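Local coordinates for hypothetical membrane spanning protein (Thermus thermophilus, PDB 2VPZ) that probably serves as the quinone-binding, membrane-embedded subunit of a polysulfide reductase-type complex, at residues V126-N138 with L147-L159. Residues are numbered along the deposited sequence; the frame is centred on the assembly and turned at random.
Sequences VALSYPGLALAVN and LMAGLFPLTALVL
The backbone oxygen of Met148 is approached by two groups, one from each helix. Within its own helix it accepts from Phe152 N at 3.2 Å; across the contact Gly132 CA lies 3.2 Å from Met148 O, with an angle of 126° at the hydrogen, a bent CA-H...O contact. Because Gly132 carries no side chain, its CA can sit 4.4 Å from Ala149 CA, and the axes of 126-136 and 148-159 approach to 7.5 Å, their directions 146° apart, so roughly antiparallel. Both helices are kinked here by proline, Pro131 and Pro153, whose nitrogens cannot bond to the preceding turn; Gly132 N likewise makes no bond to the turn before. One water links the two backbones, donating to Ser129 O at 2.7 Å and weakly to Ala149 O at 3.4 Å. Separately, Leu128 O packs against Pro153 CG at 3.5 Å.

Next to the glycine, Phe152 lays its ring obliquely along Pro131, Gly132 and Leu135. The Leu135 side chain meets it at about a right angle, CD1 reaching 3.6 Å from Phe152 CZ; a chi1 of -55°, which sets CG beside the backbone N, carries the branch to the ring. Further along the pair, Leu128 CD2 packs on Ala156 CB, so closely that the modelled spacing is doubtful.

Helices 117-136 and 148-166 thus form a buried, roughly antiparallel pair, both predicted to span the membrane. Tyr130, a quinone-binding residue, stands on the first. Helix 16-41 packs on Pro131 and Leu135, helix 227-245 on Phe152, helix 175-189 on Leu157, and a second copy of the protein on Leu133 and Ala149.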
loop_
_atom_site.group_PDB
_atom_site.type_symbol
_atom_site.label_atom_id
_atom_site.label_comp_id
_atom_site.label_asym_id
_atom_site.label_seq_id
_atom_site.Cartn_x
_atom_site.Cartn_y
_atom_site.Cartn_z
ATOM N N VAL C 126 -10.604 7.537 -43.788
ATOM C CA VAL C 126 -11.144 7.804 -42.452
ATOM C C VAL C 126 -12.036 6.586 -42.049
ATOM O O VAL C 126 -11.825 6.015 -40.991
ATOM C CB VAL C 126 -12.001 9.143 -42.414
ATOM C CG1 VAL C 126 -12.701 9.315 -41.042
ATOM C CG2 VAL C 126 -11.107 10.357 -42.733
ATOM N N ALA C 127 -12.975 6.177 -42.903
ATOM C CA ALA C 127 -13.878 5.024 -42.661
ATOM C C ALA C 127 -13.223 3.623 -42.515
ATOM O O ALA C 127 -13.790 2.723 -41.873
ATOM C CB ALA C 127 -15.007 4.963 -43.747
ATOM N N LEU C 128 -12.044 3.437 -43.116
ATOM C CA LEU C 128 -11.239 2.176 -43.069
ATOM C C LEU C 128 -10.394 2.113 -41.797
ATOM O O LEU C 128 -9.980 1.037 -41.343
ATOM C CB LEU C 128 -10.270 2.087 -44.272
ATOM C CG LEU C 128 -10.692 1.462 -45.612
ATOM C CD1 LEU C 128 -9.814 1.980 -46.771
ATOM C CD2 LEU C 128 -10.642 -0.081 -45.538
ATOM N N SER C 129 -10.114 3.298 -41.278
ATOM C CA SER C 129 -9.286 3.528 -40.104
ATOM C C SER C 129 -9.985 3.605 -38.737
ATOM O O SER C 129 -9.392 3.246 -37.718
ATOM C CB SER C 129 -8.485 4.846 -40.293
ATOM O OG SER C 129 -7.462 4.771 -41.240
ATOM N N TYR C 130 -11.227 4.054 -38.696
ATOM C CA TYR C 130 -11.918 4.234 -37.423
ATOM C C TYR C 130 -12.307 2.973 -36.595
ATOM O O TYR C 130 -12.276 3.013 -35.357
ATOM C CB TYR C 130 -13.107 5.219 -37.572
ATOM C CG TYR C 130 -14.500 4.602 -37.585
ATOM C CD1 TYR C 130 -15.188 4.325 -36.386
ATOM C CD2 TYR C 130 -15.139 4.276 -38.796
ATOM C CE1 TYR C 130 -16.480 3.733 -36.391
ATOM C CE2 TYR C 130 -16.430 3.681 -38.815
ATOM C CZ TYR C 130 -17.096 3.412 -37.608
ATOM O OH TYR C 130 -18.340 2.821 -37.620
ATOM N N PRO C 131 -12.667 1.844 -37.265
ATOM C CA PRO C 131 -13.010 0.639 -36.494
ATOM C C PRO C 131 -11.885 0.081 -35.573
ATOM O O PRO C 131 -12.126 -0.178 -34.388
ATOM C CB PRO C 131 -13.452 -0.376 -37.540
ATOM C CG PRO C 131 -13.954 0.462 -38.691
ATOM C CD PRO C 131 -13.071 1.711 -38.676
ATOM N N GLY C 132 -10.688 -0.117 -36.104
ATOM C CA GLY C 132 -9.566 -0.613 -35.324
ATOM C C GLY C 132 -9.211 0.319 -34.171
ATOM O O GLY C 132 -8.761 -0.115 -33.097
ATOM N N LEU C 133 -9.412 1.616 -34.376
ATOM C CA LEU C 133 -9.164 2.610 -33.322
ATOM C C LEU C 133 -10.348 2.666 -32.307
ATOM O O LEU C 133 -10.138 3.046 -31.155
ATOM C CB LEU C 133 -8.838 4.019 -33.905
ATOM C CG LEU C 133 -7.528 4.242 -34.694
ATOM C CD1 LEU C 133 -7.399 5.717 -35.128
ATOM C CD2 LEU C 133 -6.296 3.841 -33.843
ATOM N N ALA C 134 -11.569 2.290 -32.716
ATOM C CA ALA C 134 -12.717 2.273 -31.786
ATOM C C ALA C 134 -12.440 1.181 -30.730
ATOM O O ALA C 134 -12.878 1.277 -29.570
ATOM C CB ALA C 134 -14.082 1.995 -32.528
ATOM N N LEU C 135 -11.697 0.151 -31.131
ATOM C CA LEU C 135 -11.259 -0.945 -30.247
ATOM C C LEU C 135 -10.006 -0.537 -29.428
ATOM O O LEU C 135 -10.062 -0.455 -28.194
ATOM C CB LEU C 135 -10.911 -2.238 -31.044
ATOM C CG LEU C 135 -11.965 -2.837 -31.974
ATOM C CD1 LEU C 135 -11.602 -4.283 -32.373
ATOM C CD2 LEU C 135 -13.357 -2.795 -31.293
ATOM N N ALA C 136 -8.919 -0.287 -30.149
ATOM C CA ALA C 136 -7.564 0.071 -29.663
ATOM C C ALA C 136 -7.324 1.220 -28.671
ATOM O O ALA C 136 -6.298 1.256 -28.008
ATOM C CB ALA C 136 -6.583 0.221 -30.891
ATOM N N VAL C 137 -8.247 2.171 -28.593
ATOM C CA VAL C 137 -8.145 3.304 -27.648
ATOM C C VAL C 137 -8.488 2.897 -26.198
ATOM O O VAL C 137 -8.209 3.632 -25.239
ATOM C CB VAL C 137 -9.087 4.521 -28.038
ATOM C CG1 VAL C 137 -8.549 5.258 -29.274
ATOM C CG2 VAL C 137 -10.524 4.012 -28.270
ATOM N N ASN C 138 -9.122 1.725 -26.061
ATOM C CA ASN C 138 -9.530 1.163 -24.752
ATOM C C ASN C 138 -8.386 0.340 -24.209
ATOM O O ASN C 138 -8.382 -0.894 -24.297
ATOM C CB ASN C 138 -10.780 0.293 -24.931
ATOM C CG ASN C 138 -11.870 0.997 -25.668
ATOM O OD1 ASN C 138 -12.357 0.516 -26.704
ATOM N ND2 ASN C 138 -12.229 2.181 -25.178
ATOM N N LEU C 147 -2.154 -3.636 -32.490
ATOM C CA LEU C 147 -2.343 -4.400 -33.750
ATOM C C LEU C 147 -3.767 -4.270 -34.372
ATOM O O LEU C 147 -3.959 -4.519 -35.569
ATOM C CB LEU C 147 -1.992 -5.903 -33.595
ATOM C CG LEU C 147 -0.823 -6.614 -34.292
ATOM C CD1 LEU C 147 -1.014 -8.154 -34.214
ATOM C CD2 LEU C 147 -0.686 -6.186 -35.774
ATOM N N MET C 148 -4.758 -3.930 -33.536
ATOM C CA MET C 148 -6.153 -3.773 -33.963
ATOM C C MET C 148 -6.218 -2.622 -34.984
ATOM O O MET C 148 -7.092 -2.591 -35.865
ATOM C CB MET C 148 -7.091 -3.466 -32.781
ATOM C CG MET C 148 -7.184 -4.560 -31.704
ATOM S SD MET C 148 -7.814 -6.134 -32.326
ATOM C CE MET C 148 -6.349 -7.199 -32.149
ATOM N N ALA C 149 -5.309 -1.662 -34.837
ATOM C CA ALA C 149 -5.215 -0.544 -35.761
ATOM C C ALA C 149 -4.539 -1.021 -37.088
ATOM O O ALA C 149 -4.563 -0.303 -38.085
ATOM C CB ALA C 149 -4.431 0.642 -35.137
ATOM N N GLY C 150 -3.946 -2.213 -37.077
ATOM C CA GLY C 150 -3.333 -2.776 -38.263
ATOM C C GLY C 150 -4.196 -3.861 -38.897
ATOM O O GLY C 150 -4.362 -3.939 -40.135
ATOM N N LEU C 151 -4.770 -4.713 -38.052
ATOM C CA LEU C 151 -5.655 -5.797 -38.461
ATOM C C LEU C 151 -6.986 -5.307 -39.066
ATOM O O LEU C 151 -7.487 -5.889 -40.039
ATOM C CB LEU C 151 -5.946 -6.747 -37.278
ATOM C CG LEU C 151 -4.805 -7.701 -36.891
ATOM C CD1 LEU C 151 -5.195 -8.567 -35.674
ATOM C CD2 LEU C 151 -4.442 -8.592 -38.097
ATOM N N PHE C 152 -7.562 -4.228 -38.542
ATOM C CA PHE C 152 -8.818 -3.817 -39.117
ATOM C C PHE C 152 -8.737 -3.175 -40.539
ATOM O O PHE C 152 -9.564 -3.521 -41.389
ATOM C CB PHE C 152 -9.701 -3.127 -38.058
ATOM C CG PHE C 152 -10.458 -4.106 -37.141
ATOM C CD1 PHE C 152 -9.758 -4.918 -36.251
ATOM C CD2 PHE C 152 -11.858 -4.266 -37.238
ATOM C CE1 PHE C 152 -10.409 -5.881 -35.459
ATOM C CE2 PHE C 152 -12.536 -5.232 -36.451
ATOM C CZ PHE C 152 -11.809 -6.040 -35.564
ATOM N N PRO C 153 -7.755 -2.266 -40.808
ATOM C CA PRO C 153 -7.634 -1.689 -42.159
ATOM C C PRO C 153 -7.304 -2.762 -43.275
ATOM O O PRO C 153 -7.901 -2.766 -44.359
ATOM C CB PRO C 153 -6.519 -0.659 -42.020
ATOM C CG PRO C 153 -6.708 -0.133 -40.621
ATOM C CD PRO C 153 -7.140 -1.375 -39.809
ATOM N N LEU C 154 -6.350 -3.653 -43.013
ATOM C CA LEU C 154 -5.963 -4.699 -43.964
ATOM C C LEU C 154 -7.087 -5.706 -44.240
ATOM O O LEU C 154 -7.218 -6.238 -45.347
ATOM C CB LEU C 154 -4.702 -5.471 -43.493
ATOM C CG LEU C 154 -3.322 -4.790 -43.671
ATOM C CD1 LEU C 154 -2.293 -5.368 -42.670
ATOM C CD2 LEU C 154 -2.818 -4.937 -45.129
ATOM N N THR C 155 -7.920 -5.953 -43.246
ATOM C CA THR C 155 -9.003 -6.915 -43.382
ATOM C C THR C 155 -10.218 -6.365 -44.155
ATOM O O THR C 155 -10.938 -7.124 -44.840
ATOM C CB THR C 155 -9.368 -7.480 -41.957
ATOM O OG1 THR C 155 -9.062 -8.872 -41.901
ATOM C CG2 THR C 155 -10.816 -7.220 -41.629
ATOM N N ALA C 156 -10.418 -5.052 -44.085
ATOM C CA ALA C 156 -11.495 -4.359 -44.795
ATOM C C ALA C 156 -11.166 -4.362 -46.314
ATOM O O ALA C 156 -12.072 -4.341 -47.162
ATOM C CB ALA C 156 -11.633 -2.887 -44.263
ATOM N N LEU C 157 -9.872 -4.434 -46.631
ATOM C CA LEU C 157 -9.376 -4.501 -48.009
ATOM C C LEU C 157 -9.574 -5.927 -48.582
ATOM O O LEU C 157 -10.011 -6.085 -49.723
ATOM C CB LEU C 157 -7.907 -4.026 -48.098
ATOM C CG LEU C 157 -7.697 -2.539 -47.710
ATOM C CD1 LEU C 157 -6.194 -2.181 -47.608
ATOM C CD2 LEU C 157 -8.434 -1.635 -48.729
ATOM N N VAL C 158 -9.283 -6.959 -47.804
ATOM C CA VAL C 158 -9.522 -8.323 -48.260
ATOM C C VAL C 158 -11.061 -8.507 -48.575
ATOM O O VAL C 158 -11.427 -9.202 -49.535
ATOM C CB VAL C 158 -9.028 -9.370 -47.199
ATOM C CG1 VAL C 158 -9.254 -10.790 -47.702
ATOM C CG2 VAL C 158 -7.523 -9.131 -46.890
ATOM N N LEU C 159 -11.946 -7.858 -47.806
ATOM C CA LEU C 159 -13.408 -7.923 -48.057
ATOM C C LEU C 159 -13.804 -7.231 -49.384
ATOM O O LEU C 159 -14.539 -7.806 -50.180
ATOM C CB LEU C 159 -14.250 -7.317 -46.905
ATOM C CG LEU C 159 -14.225 -8.020 -45.535
ATOM C CD1 LEU C 159 -15.185 -7.338 -44.547
ATOM C CD2 LEU C 159 -14.590 -9.498 -45.699
HETATM O O HOH W 1 -7.523 1.232 -37.664
#